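Local coordinates for protein aspartate-semialdehyde dehydrogenase (Thermus thermophilus, PDB 2YV3) that probably catalyses the NADPH-dependent reductive dephosphorylation of L-aspartyl-4-phosphate to L-aspartate semialdehyde, a step on the way to lysine, methionine and threonine, at residues L187-I195 with A227-L235; M1-T9 with F25-A34. One frame throughout, in Å; residues are numbered along the deposited sequence.

Interaction 1: L187-I195 with A227-L235; sequences LPFNVIPHI and ATAVRVPTL
The guanidinium of Arg231 carries the end of Ile195 on one face: methyl CD1 stands over the centre of the group, 3.4 Å from CZ, and the two side chains cross at about a right angle. The setting is a single antiparallel bridge in the dimerisation domain, where a loop, residues 187-195, runs alongside the continuation of strand 224-228. The Arg231 side chain starts with CG opposite the backbone N, then bends at CB-CG (chi2 72°) and again at CG-CD (chi3 83°), curling round the Ile195 methyl, which also lies 3.4 Å from Arg231 CB. The aliphatic start of the arginine is flanked as well: Leu187 crosses it with CD2 3.7 Å from CG, while Ile192 runs beside it, pointing the same way. Arg231 is predicted to bind the substrate, and its side chain touches Gln152, a second predicted substrate residue, so this packing probably sets the guanidinium in the active site. Cut back to alanine, Arg231 would lack the guanidinium, which is likely to leave Ile195 CD1 without the flat surface it rests on and the predicted substrate site without this positive charge. Ile192 and Arg231 form the bridge as a hydrogen-bonded pair; the bond from Arg231 N to Ile192 O, 3.1 Å, is almost straight at 178°. His194 ND1 hydrogen-bonds Tyr276 OH of the second subunit, and Asn190 OD1 hydrogen-bonds Leu280 N of that same subunit. On the flank away from Arg231, Val191 and Val232 lie side by side, CG1 to CG1 3.6 Å. Beyond them the Pro233 ring turns its CD to Asn190 O, 3.1 Å away.

Interaction 2: M1-T9 with F25-A34; sequences MRVAVVGAT and FPLSELRLYA
Phe25, just past helix 11-22, meets Val3 obliquely, ring atom CE1 4.4 Å from CG1, within the Rossmann-type beta-alpha-beta unit in which strand 3-6, helix 11-22 and strand 31-34 follow one another. Pro26 CD lies against one face of the same ring. Leu27 CB then packs on the other branch of Val3, CG2, at 4.0 Å, the two side chains crossing at about a right angle. Ser28 N makes only a weak bond to Met1 O. Glu29 lays its CB beside Arg2 CB, 3.6 Å away, but their charged ends part: Arg2 NE pairs with Asp63, whereas Glu29 OE2 accepts the backbone N-H of Leu30 from above the carboxylate plane. With Arg31 the parallel ladder begins; its N hydrogen-bonds Val3 O at 3.0 Å, and its O faces Val5 N, modelled too close for the geometry to be trusted. Leu32 turns to the face that bears Val5, which is packed by helix 11-22 through Ile16. With CG beside its backbone N (chi1 -56°), Leu32 runs alongside Val5 and brings CD2 to 3.4 Å from CG2. Tyr33 points to the opposite face, with Ala4 and Val6. Ala4 CB lies at the edge of the Tyr33 ring, in the ring plane, 4.0 Å from CD2. Gly7 is the third residue of a type II turn from Val5 to Ala8 that leads strand 3-6 into the glycine-rich loop, whose Thr9 is predicted to bind NADP. Val5 O is gripped twice, from opposite faces of its carbonyl plane: by Ala8 N, which closes the turn, and by Tyr33 N at 2.8 Å.

Overall arrangement
From the N terminus, interaction 2 comes first: residues 1-9 pair with 25-34, joining two neighbouring strands of the seven-stranded sheet of the NAD-binding domain; the 15 residues of the loop it closes are mostly helix 11-22. The chain completes that sheet and enters the dimerisation domain before interaction 1 opens. There 187-195 meets 227-235 round a loop of 31 residues containing helix 205-219, fastening a loop to the end of strand 224-228 beside the second subunit. The contacts stand in series, neither nested nor crossed, on opposite sides of the chain's centre. The centres of interaction 1 and interaction 2 are about 33 Å apart, and the nearest atoms of interactions 1 and 2 about 15 Å.

Interaction 1: L187-I195 with A227-L235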
ATOM      1  N   LEU A 187      11.509  -3.789  -8.680  1.00 26.60           N
ATOM      2  CA  LEU A 187      10.347  -3.994  -7.814  1.00 21.62           C
ATOM      3  C   LEU A 187      10.377  -5.166  -6.834  1.00 20.84           C
ATOM      4  O   LEU A 187       9.539  -5.235  -5.938  1.00 24.74           O
ATOM      5  CB  LEU A 187       9.065  -4.078  -8.653  1.00 27.69           C
ATOM      6  CG  LEU A 187       7.750  -4.201  -7.856  1.00 26.22           C
ATOM      7  CD1 LEU A 187       7.457  -2.915  -7.089  1.00 19.08           C
ATOM      8  CD2 LEU A 187       6.621  -4.504  -8.808  1.00 25.18           C
ATOM      9  N   PRO A 188      11.324  -6.105  -6.980  1.00 23.99           N
ATOM     10  CA  PRO A 188      11.293  -7.201  -5.998  1.00 26.88           C
ATOM     11  C   PRO A 188      11.526  -6.693  -4.575  1.00 15.25           C
ATOM     12  O   PRO A 188      12.492  -5.991  -4.318  1.00 22.62           O
ATOM     13  CB  PRO A 188      12.396  -8.134  -6.489  1.00 16.44           C
ATOM     14  CG  PRO A 188      12.326  -7.961  -7.962  1.00 29.42           C
ATOM     15  CD  PRO A 188      12.191  -6.454  -8.116  1.00 29.69           C
ATOM     16  N   PHE A 189      10.616  -7.037  -3.668  1.00 19.45           N
ATOM     17  CA  PHE A 189      10.690  -6.617  -2.268  1.00 13.65           C
ATOM     18  C   PHE A 189      10.783  -5.112  -2.112  1.00 12.08           C
ATOM     19  O   PHE A 189      11.655  -4.588  -1.429  1.00  8.76           O
ATOM     20  CB  PHE A 189      11.873  -7.306  -1.601  1.00 15.01           C
ATOM     21  CG  PHE A 189      11.643  -8.759  -1.370  1.00 12.91           C
ATOM     22  CD1 PHE A 189      10.731  -9.177  -0.409  1.00 11.50           C
ATOM     23  CD2 PHE A 189      12.283  -9.710  -2.144  1.00 14.00           C
ATOM     24  CE1 PHE A 189      10.462 -10.526  -0.225  1.00  7.56           C
ATOM     25  CE2 PHE A 189      12.018 -11.064  -1.968  1.00 20.48           C
ATOM     26  CZ  PHE A 189      11.105 -11.472  -1.006  1.00 20.45           C
ATOM     27  N   ASN A 190       9.859  -4.404  -2.728  1.00 12.95           N
ATOM     28  CA  ASN A 190       9.920  -2.963  -2.653  1.00 21.31           C
ATOM     29  C   ASN A 190       8.650  -2.329  -3.194  1.00 30.60           C
ATOM     30  O   ASN A 190       7.816  -3.006  -3.793  1.00 38.43           O
ATOM     31  CB  ASN A 190      11.122  -2.506  -3.470  1.00 20.74           C
ATOM     32  CG  ASN A 190      11.268  -1.012  -3.502  1.00 28.89           C
ATOM     33  OD1 ASN A 190      11.225  -0.356  -2.468  1.00 22.40           O
ATOM     34  ND2 ASN A 190      11.457  -0.461  -4.698  1.00 34.10           N
ATOM     35  N   VAL A 191       8.477  -1.034  -2.985  1.00 19.68           N
ATOM     36  CA  VAL A 191       7.299  -0.405  -3.542  1.00 20.29           C
ATOM     37  C   VAL A 191       7.751   0.876  -4.217  1.00 20.28           C
ATOM     38  O   VAL A 191       8.678   1.533  -3.743  1.00 23.44           O
ATOM     39  CB  VAL A 191       6.196  -0.163  -2.453  1.00 22.32           C
ATOM     40  CG1 VAL A 191       5.762  -1.497  -1.884  1.00  1.00           C
ATOM     41  CG2 VAL A 191       6.695   0.775  -1.343  1.00 20.27           C
ATOM     42  N   ILE A 192       7.109   1.211  -5.333  1.00 15.76           N
ATOM     43  CA  ILE A 192       7.465   2.392  -6.126  1.00  9.57           C
ATOM     44  C   ILE A 192       6.306   3.365  -6.084  1.00 12.38           C
ATOM     45  O   ILE A 192       5.297   3.132  -6.729  1.00 20.76           O
ATOM     46  CB  ILE A 192       7.705   1.999  -7.622  1.00  7.21           C
ATOM     47  CG1 ILE A 192       8.620   0.786  -7.706  1.00  2.71           C
ATOM     48  CG2 ILE A 192       8.391   3.120  -8.373  1.00 10.28           C
ATOM     49  CD1 ILE A 192       8.372  -0.043  -8.890  1.00 10.67           C
ATOM     50  N   PRO A 193       6.426   4.469  -5.327  1.00 19.06           N
ATOM     51  CA  PRO A 193       5.316   5.428  -5.275  1.00 17.48           C
ATOM     52  C   PRO A 193       5.282   6.189  -6.606  1.00 21.82           C
ATOM     53  O   PRO A 193       5.208   7.409  -6.661  1.00 11.80           O
ATOM     54  CB  PRO A 193       5.695   6.305  -4.092  1.00  9.31           C
ATOM     55  CG  PRO A 193       7.177   6.345  -4.205  1.00 14.71           C
ATOM     56  CD  PRO A 193       7.549   4.928  -4.493  1.00  9.73           C
ATOM     57  N   HIS A 194       5.330   5.429  -7.686  1.00 21.13           N
ATOM     58  CA  HIS A 194       5.349   6.010  -9.003  1.00 29.12           C
ATOM     59  C   HIS A 194       4.738   5.059 -10.032  1.00 30.82           C
ATOM     60  O   HIS A 194       5.342   4.064 -10.403  1.00 37.28           O
ATOM     61  CB  HIS A 194       6.807   6.334  -9.350  1.00 32.54           C
ATOM     62  CG  HIS A 194       6.993   7.014 -10.671  1.00 30.21           C
ATOM     63  ND1 HIS A 194       8.225   7.456 -11.104  1.00 32.31           N
ATOM     64  CD2 HIS A 194       6.120   7.293 -11.668  1.00 21.41           C
ATOM     65  CE1 HIS A 194       8.103   7.974 -12.314  1.00 34.51           C
ATOM     66  NE2 HIS A 194       6.836   7.888 -12.678  1.00 26.97           N
ATOM     67  N   ILE A 195       3.527   5.346 -10.488  1.00 35.05           N
ATOM     68  CA  ILE A 195       2.936   4.471 -11.483  1.00 36.45           C
ATOM     69  C   ILE A 195       3.054   5.063 -12.874  1.00 35.88           C
ATOM     70  O   ILE A 195       3.661   4.445 -13.746  1.00 31.13           O
ATOM     71  CB  ILE A 195       1.458   4.139 -11.171  1.00 45.73           C
ATOM     72  CG1 ILE A 195       1.386   3.160  -9.987  1.00 33.57           C
ATOM     73  CG2 ILE A 195       0.783   3.521 -12.408  1.00 46.40           C
ATOM     74  CD1 ILE A 195       2.040   1.804 -10.243  1.00 22.72           C
ATOM     75  N   ALA A 227      -5.504  10.624  -4.610  1.00 24.47           N
ATOM     76  CA  ALA A 227      -5.064   9.229  -4.721  1.00 26.52           C
ATOM     77  C   ALA A 227      -3.560   9.105  -4.918  1.00 21.42           C
ATOM     78  O   ALA A 227      -2.955   9.917  -5.620  1.00 20.27           O
ATOM     79  CB  ALA A 227      -5.788   8.547  -5.877  1.00 18.45           C
ATOM     80  N   THR A 228      -2.963   8.093  -4.289  1.00 16.20           N
ATOM     81  CA  THR A 228      -1.529   7.837  -4.413  1.00 18.28           C
ATOM     82  C   THR A 228      -1.370   6.465  -5.033  1.00 18.11           C
ATOM     83  O   THR A 228      -1.608   5.466  -4.366  1.00 17.48           O
ATOM     84  CB  THR A 228      -0.793   7.781  -3.047  1.00 26.62           C
ATOM     85  OG1 THR A 228      -0.988   9.000  -2.331  1.00 18.03           O
ATOM     86  CG2 THR A 228       0.732   7.556  -3.271  1.00 31.51           C
ATOM     87  N   ALA A 229      -0.958   6.409  -6.293  1.00  8.14           N
ATOM     88  CA  ALA A 229      -0.778   5.135  -6.962  1.00 17.24           C
ATOM     89  C   ALA A 229       0.559   4.522  -6.578  1.00 17.07           C
ATOM     90  O   ALA A 229       1.610   5.119  -6.811  1.00 26.42           O
ATOM     91  CB  ALA A 229      -0.857   5.319  -8.491  1.00 13.51           C
ATOM     92  N   VAL A 230       0.536   3.339  -5.975  1.00 17.24           N
ATOM     93  CA  VAL A 230       1.795   2.703  -5.618  1.00 17.86           C
ATOM     94  C   VAL A 230       1.874   1.303  -6.191  1.00 20.33           C
ATOM     95  O   VAL A 230       0.908   0.547  -6.134  1.00 25.95           O
ATOM     96  CB  VAL A 230       2.013   2.675  -4.112  1.00  7.84           C
ATOM     97  CG1 VAL A 230       3.426   2.137  -3.808  1.00 18.28           C
ATOM     98  CG2 VAL A 230       1.829   4.082  -3.546  1.00 12.15           C
ATOM     99  N   ARG A 231       3.027   0.996  -6.777  1.00 14.57           N
ATOM    100  CA  ARG A 231       3.302  -0.285  -7.417  1.00 22.25           C
ATOM    101  C   ARG A 231       3.837  -1.207  -6.322  1.00 22.00           C
ATOM    102  O   ARG A 231       4.575  -0.745  -5.462  1.00 32.27           O
ATOM    103  CB  ARG A 231       4.360  -0.066  -8.519  1.00 23.78           C
ATOM    104  CG  ARG A 231       4.792  -1.294  -9.325  1.00 20.84           C
ATOM    105  CD  ARG A 231       3.714  -1.791 -10.295  1.00 23.43           C
ATOM    106  NE  ARG A 231       3.654  -1.087 -11.573  1.00  9.80           N
ATOM    107  CZ  ARG A 231       2.511  -0.862 -12.225  1.00 21.62           C
ATOM    108  NH1 ARG A 231       1.367  -1.278 -11.698  1.00 12.15           N
ATOM    109  NH2 ARG A 231       2.493  -0.248 -13.406  1.00  8.50           N
ATOM    110  N   VAL A 232       3.473  -2.487  -6.329  1.00 17.35           N
ATOM    111  CA  VAL A 232       3.970  -3.404  -5.297  1.00 18.09           C
ATOM    112  C   VAL A 232       4.207  -4.797  -5.847  1.00 15.91           C
ATOM    113  O   VAL A 232       3.727  -5.140  -6.920  1.00 18.13           O
ATOM    114  CB  VAL A 232       3.005  -3.519  -4.105  1.00 23.26           C
ATOM    115  CG1 VAL A 232       2.672  -2.127  -3.571  1.00 26.11           C
ATOM    116  CG2 VAL A 232       1.738  -4.285  -4.521  1.00 15.46           C
ATOM    117  N   PRO A 233       4.948  -5.626  -5.107  1.00 14.46           N
ATOM    118  CA  PRO A 233       5.238  -6.987  -5.568  1.00 18.53           C
ATOM    119  C   PRO A 233       4.056  -7.945  -5.563  1.00 19.56           C
ATOM    120  O   PRO A 233       3.898  -8.766  -4.665  1.00 21.18           O
ATOM    121  CB  PRO A 233       6.363  -7.438  -4.634  1.00  8.32           C
ATOM    122  CG  PRO A 233       6.977  -6.166  -4.204  1.00 12.85           C
ATOM    123  CD  PRO A 233       5.774  -5.301  -3.942  1.00 10.85           C
ATOM    124  N   THR A 234       3.227  -7.831  -6.588  1.00 23.78           N
ATOM    125  CA  THR A 234       2.072  -8.690  -6.729  1.00 14.63           C
ATOM    126  C   THR A 234       1.835  -8.974  -8.207  1.00  9.31           C
ATOM    127  O   THR A 234       2.030  -8.115  -9.048  1.00 19.62           O
ATOM    128  CB  THR A 234       0.855  -8.047  -6.070  1.00  1.00           C
ATOM    129  OG1 THR A 234       1.159  -7.818  -4.695  1.00 13.83           O
ATOM    130  CG2 THR A 234      -0.327  -8.974  -6.106  1.00 15.73           C
ATOM    131  N   LEU A 235       1.452 -10.203  -8.516  1.00 19.13           N
ATOM    132  CA  LEU A 235       1.213 -10.605  -9.887  1.00 17.93           C
ATOM    133  C   LEU A 235       0.123  -9.809 -10.583  1.00 21.81           C
ATOM    134  O   LEU A 235       0.408  -8.818 -11.232  1.00 21.84           O
ATOM    135  CB  LEU A 235       0.847 -12.093  -9.966  1.00 25.76           C
ATOM    136  CG  LEU A 235       1.909 -13.186  -9.891  1.00 19.44           C
ATOM    137  CD1 LEU A 235       3.112 -12.751 -10.726  1.00 35.47           C
ATOM    138  CD2 LEU A 235       2.305 -13.453  -8.471  1.00 28.17           C
TER

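Interaction 2: M1-T9 with F25-A34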
ATOM      1  N   MET A   1     -22.367 -12.647 -35.106  1.00 43.07           N
ATOM      2  CA  MET A   1     -21.699 -11.399 -34.629  1.00 39.12           C
ATOM      3  C   MET A   1     -20.174 -11.501 -34.800  1.00 41.51           C
ATOM      4  O   MET A   1     -19.459 -12.022 -33.925  1.00 36.48           O
ATOM      5  CB  MET A   1     -22.051 -11.151 -33.156  1.00 39.89           C
ATOM      6  CG  MET A   1     -21.582  -9.800 -32.598  1.00 45.02           C
ATOM      7  SD  MET A   1     -22.121  -8.401 -33.619  1.00 55.82           S
ATOM      8  CE  MET A   1     -23.906  -8.290 -33.208  1.00 59.04           C
ATOM      9  N   ARG A   2     -19.683 -11.010 -35.937  1.00 29.48           N
ATOM     10  CA  ARG A   2     -18.260 -11.039 -36.207  1.00 32.02           C
ATOM     11  C   ARG A   2     -17.600 -10.115 -35.199  1.00 38.45           C
ATOM     12  O   ARG A   2     -18.026  -8.968 -35.007  1.00 35.31           O
ATOM     13  CB  ARG A   2     -17.977 -10.578 -37.633  1.00 35.89           C
ATOM     14  CG  ARG A   2     -18.882 -11.249 -38.682  1.00 42.59           C
ATOM     15  CD  ARG A   2     -20.220 -10.524 -38.778  1.00 43.68           C
ATOM     16  NE  ARG A   2     -20.033  -9.168 -39.284  1.00 45.13           N
ATOM     17  CZ  ARG A   2     -19.842  -8.872 -40.569  1.00 51.98           C
ATOM     18  NH1 ARG A   2     -19.827  -9.845 -41.478  1.00 48.91           N
ATOM     19  NH2 ARG A   2     -19.643  -7.610 -40.945  1.00 31.56           N
ATOM     20  N   VAL A   3     -16.565 -10.629 -34.542  1.00 28.40           N
ATOM     21  CA  VAL A   3     -15.858  -9.871 -33.535  1.00 22.20           C
ATOM     22  C   VAL A   3     -14.364  -9.951 -33.753  1.00 23.15           C
ATOM     23  O   VAL A   3     -13.831 -11.016 -34.044  1.00 24.20           O
ATOM     24  CB  VAL A   3     -16.185 -10.413 -32.149  1.00 31.65           C
ATOM     25  CG1 VAL A   3     -17.687 -10.398 -31.940  1.00 37.48           C
ATOM     26  CG2 VAL A   3     -15.665 -11.836 -32.014  1.00 36.12           C
ATOM     27  N   ALA A   4     -13.690  -8.816 -33.605  1.00 27.39           N
ATOM     28  CA  ALA A   4     -12.245  -8.751 -33.776  1.00 24.98           C
ATOM     29  C   ALA A   4     -11.565  -8.495 -32.445  1.00 30.87           C
ATOM     30  O   ALA A   4     -12.123  -7.852 -31.552  1.00 35.71           O
ATOM     31  CB  ALA A   4     -11.884  -7.649 -34.736  1.00 20.06           C
ATOM     32  N   VAL A   5     -10.347  -8.991 -32.307  1.00 30.16           N
ATOM     33  CA  VAL A   5      -9.621  -8.760 -31.084  1.00 24.04           C
ATOM     34  C   VAL A   5      -8.283  -8.126 -31.390  1.00 28.76           C
ATOM     35  O   VAL A   5      -7.260  -8.803 -31.505  1.00 29.01           O
ATOM     36  CB  VAL A   5      -9.397 -10.041 -30.315  1.00 35.48           C
ATOM     37  CG1 VAL A   5      -8.902  -9.688 -28.894  1.00 26.83           C
ATOM     38  CG2 VAL A   5     -10.697 -10.867 -30.294  1.00 25.43           C
ATOM     39  N   VAL A   6      -8.308  -6.807 -31.531  1.00 27.35           N
ATOM     40  CA  VAL A   6      -7.113  -6.047 -31.825  1.00 27.44           C
ATOM     41  C   VAL A   6      -6.242  -6.148 -30.576  1.00 33.80           C
ATOM     42  O   VAL A   6      -6.701  -5.835 -29.479  1.00 24.78           O
ATOM     43  CB  VAL A   6      -7.480  -4.563 -32.122  1.00 26.89           C
ATOM     44  CG1 VAL A   6      -6.267  -3.804 -32.617  1.00 27.06           C
ATOM     45  CG2 VAL A   6      -8.589  -4.502 -33.157  1.00 13.47           C
ATOM     46  N   GLY A   7      -5.006  -6.620 -30.748  1.00 31.03           N
ATOM     47  CA  GLY A   7      -4.088  -6.752 -29.627  1.00 24.63           C
ATOM     48  C   GLY A   7      -3.843  -8.167 -29.115  1.00 31.55           C
ATOM     49  O   GLY A   7      -2.956  -8.383 -28.296  1.00 34.66           O
ATOM     50  N   ALA A   8      -4.625  -9.128 -29.595  1.00 34.73           N
ATOM     51  CA  ALA A   8      -4.510 -10.534 -29.185  1.00 33.97           C
ATOM     52  C   ALA A   8      -3.479 -10.907 -28.120  1.00 27.32           C
ATOM     53  O   ALA A   8      -3.792 -11.010 -26.942  1.00 34.89           O
ATOM     54  CB  ALA A   8      -4.289 -11.414 -30.417  1.00 33.95           C
ATOM     55  N   THR A   9      -2.248 -11.112 -28.565  1.00 32.67           N
ATOM     56  CA  THR A   9      -1.110 -11.539 -27.737  1.00 27.19           C
ATOM     57  C   THR A   9      -0.734 -10.829 -26.424  1.00 25.91           C
ATOM     58  O   THR A   9       0.246 -11.201 -25.766  1.00 25.92           O
ATOM     59  CB  THR A   9       0.133 -11.610 -28.620  1.00 22.73           C
ATOM     60  OG1 THR A   9       0.597 -10.291 -28.909  1.00 18.30           O
ATOM     61  CG2 THR A   9      -0.215 -12.292 -29.939  1.00 27.55           C
ATOM     62  N   PHE A  25     -19.650 -16.072 -24.865  1.00 21.33           N
ATOM     63  CA  PHE A  25     -20.023 -14.978 -25.757  1.00 27.06           C
ATOM     64  C   PHE A  25     -20.295 -15.556 -27.136  1.00 26.03           C
ATOM     65  O   PHE A  25     -19.414 -16.125 -27.773  1.00 28.94           O
ATOM     66  CB  PHE A  25     -18.927 -13.913 -25.839  1.00 27.99           C
ATOM     67  CG  PHE A  25     -19.417 -12.592 -26.377  1.00 37.34           C
ATOM     68  CD1 PHE A  25     -19.453 -12.347 -27.747  1.00 43.76           C
ATOM     69  CD2 PHE A  25     -19.910 -11.609 -25.508  1.00 30.78           C
ATOM     70  CE1 PHE A  25     -19.980 -11.137 -28.247  1.00 41.01           C
ATOM     71  CE2 PHE A  25     -20.434 -10.403 -25.995  1.00 20.81           C
ATOM     72  CZ  PHE A  25     -20.471 -10.168 -27.359  1.00 27.44           C
ATOM     73  N   PRO A  26     -21.535 -15.402 -27.611  1.00 33.24           N
ATOM     74  CA  PRO A  26     -22.033 -15.881 -28.900  1.00 33.24           C
ATOM     75  C   PRO A  26     -21.480 -15.144 -30.093  1.00 31.95           C
ATOM     76  O   PRO A  26     -22.076 -14.179 -30.551  1.00 36.09           O
ATOM     77  CB  PRO A  26     -23.535 -15.675 -28.777  1.00 32.97           C
ATOM     78  CG  PRO A  26     -23.591 -14.345 -28.080  1.00 40.64           C
ATOM     79  CD  PRO A  26     -22.532 -14.515 -26.978  1.00 42.34           C
ATOM     80  N   LEU A  27     -20.331 -15.573 -30.586  1.00 37.37           N
ATOM     81  CA  LEU A  27     -19.787 -14.935 -31.769  1.00 38.05           C
ATOM     82  C   LEU A  27     -20.314 -15.703 -32.983  1.00 36.62           C
ATOM     83  O   LEU A  27     -21.232 -16.521 -32.857  1.00 28.50           O
ATOM     84  CB  LEU A  27     -18.243 -14.922 -31.755  1.00 44.75           C
ATOM     85  CG  LEU A  27     -17.356 -16.053 -31.213  1.00 31.93           C
ATOM     86  CD1 LEU A  27     -17.027 -15.819 -29.753  1.00 24.70           C
ATOM     87  CD2 LEU A  27     -18.045 -17.384 -31.441  1.00 41.19           C
ATOM     88  N   SER A  28     -19.745 -15.409 -34.148  1.00 33.29           N
ATOM     89  CA  SER A  28     -20.112 -16.046 -35.420  1.00 33.17           C
ATOM     90  C   SER A  28     -18.762 -16.222 -36.063  1.00 33.31           C
ATOM     91  O   SER A  28     -18.450 -17.252 -36.663  1.00 31.14           O
ATOM     92  CB  SER A  28     -20.993 -15.099 -36.271  1.00 39.88           C
ATOM     93  OG  SER A  28     -20.885 -15.312 -37.675  1.00 22.73           O
ATOM     94  N   GLU A  29     -17.966 -15.179 -35.889  1.00 22.67           N
ATOM     95  CA  GLU A  29     -16.627 -15.102 -36.410  1.00 30.81           C
ATOM     96  C   GLU A  29     -15.678 -15.073 -35.231  1.00 37.38           C
ATOM     97  O   GLU A  29     -16.097 -15.039 -34.081  1.00 46.79           O
ATOM     98  CB  GLU A  29     -16.471 -13.829 -37.246  1.00 46.02           C
ATOM     99  CG  GLU A  29     -15.031 -13.451 -37.571  1.00 59.46           C
ATOM    100  CD  GLU A  29     -14.312 -14.532 -38.371  1.00 67.18           C
ATOM    101  OE1 GLU A  29     -14.805 -14.863 -39.473  1.00 71.92           O
ATOM    102  OE2 GLU A  29     -13.259 -15.046 -37.913  1.00 60.59           O
ATOM    103  N   LEU A  30     -14.391 -15.054 -35.536  1.00 37.88           N
ATOM    104  CA  LEU A  30     -13.347 -15.058 -34.538  1.00 28.75           C
ATOM    105  C   LEU A  30     -12.114 -14.434 -35.197  1.00 26.40           C
ATOM    106  O   LEU A  30     -11.405 -15.109 -35.941  1.00 28.10           O
ATOM    107  CB  LEU A  30     -13.060 -16.511 -34.144  1.00 36.16           C
ATOM    108  CG  LEU A  30     -12.539 -17.475 -35.236  1.00 34.65           C
ATOM    109  CD1 LEU A  30     -12.249 -18.816 -34.608  1.00 42.02           C
ATOM    110  CD2 LEU A  30     -13.546 -17.638 -36.378  1.00 28.55           C
ATOM    111  N   ARG A  31     -11.860 -13.153 -34.931  1.00 23.00           N
ATOM    112  CA  ARG A  31     -10.708 -12.470 -35.520  1.00 29.05           C
ATOM    113  C   ARG A  31      -9.731 -11.837 -34.525  1.00 31.29           C
ATOM    114  O   ARG A  31     -10.086 -10.940 -33.762  1.00 29.88           O
ATOM    115  CB  ARG A  31     -11.187 -11.408 -36.512  1.00 35.70           C
ATOM    116  CG  ARG A  31     -11.849 -11.979 -37.751  1.00 20.77           C
ATOM    117  CD  ARG A  31     -12.380 -10.874 -38.623  1.00 28.86           C
ATOM    118  NE  ARG A  31     -12.806 -11.369 -39.924  1.00 31.46           N
ATOM    119  CZ  ARG A  31     -11.982 -11.670 -40.920  1.00 38.50           C
ATOM    120  NH1 ARG A  31     -10.671 -11.526 -40.778  1.00 39.56           N
ATOM    121  NH2 ARG A  31     -12.471 -12.121 -42.067  1.00 55.15           N
ATOM    122  N   LEU A  32      -8.494 -12.321 -34.554  1.00 27.62           N
ATOM    123  CA  LEU A  32      -7.437 -11.832 -33.688  1.00 18.47           C
ATOM    124  C   LEU A  32      -6.482 -10.953 -34.476  1.00 28.55           C
ATOM    125  O   LEU A  32      -5.991 -11.344 -35.530  1.00 34.58           O
ATOM    126  CB  LEU A  32      -6.681 -13.007 -33.102  1.00 16.07           C
ATOM    127  CG  LEU A  32      -7.560 -14.004 -32.351  1.00 22.86           C
ATOM    128  CD1 LEU A  32      -6.631 -14.848 -31.447  1.00 10.24           C
ATOM    129  CD2 LEU A  32      -8.654 -13.266 -31.532  1.00  2.62           C
ATOM    130  N   TYR A  33      -6.210  -9.764 -33.957  1.00 32.39           N
ATOM    131  CA  TYR A  33      -5.329  -8.827 -34.636  1.00 34.59           C
ATOM    132  C   TYR A  33      -4.216  -8.251 -33.749  1.00 39.13           C
ATOM    133  O   TYR A  33      -4.449  -7.844 -32.609  1.00 38.96           O
ATOM    134  CB  TYR A  33      -6.163  -7.678 -35.213  1.00 31.64           C
ATOM    135  CG  TYR A  33      -6.947  -8.030 -36.454  1.00 29.44           C
ATOM    136  CD1 TYR A  33      -6.298  -8.204 -37.688  1.00 37.33           C
ATOM    137  CD2 TYR A  33      -8.330  -8.189 -36.408  1.00 27.71           C
ATOM    138  CE1 TYR A  33      -7.006  -8.521 -38.833  1.00 12.32           C
ATOM    139  CE2 TYR A  33      -9.048  -8.507 -37.552  1.00 21.34           C
ATOM    140  CZ  TYR A  33      -8.375  -8.672 -38.762  1.00 24.87           C
ATOM    141  OH  TYR A  33      -9.075  -8.995 -39.900  1.00 38.62           O
ATOM    142  N   ALA A  34      -3.005  -8.208 -34.289  1.00 43.07           N
ATOM    143  CA  ALA A  34      -1.858  -7.666 -33.572  1.00 44.81           C
ATOM    144  C   ALA A  34      -1.062  -6.817 -34.545  1.00 45.18           C
ATOM    145  O   ALA A  34      -1.243  -6.917 -35.757  1.00 47.13           O
ATOM    146  CB  ALA A  34      -0.985  -8.799 -33.030  1.00 36.76           C
TER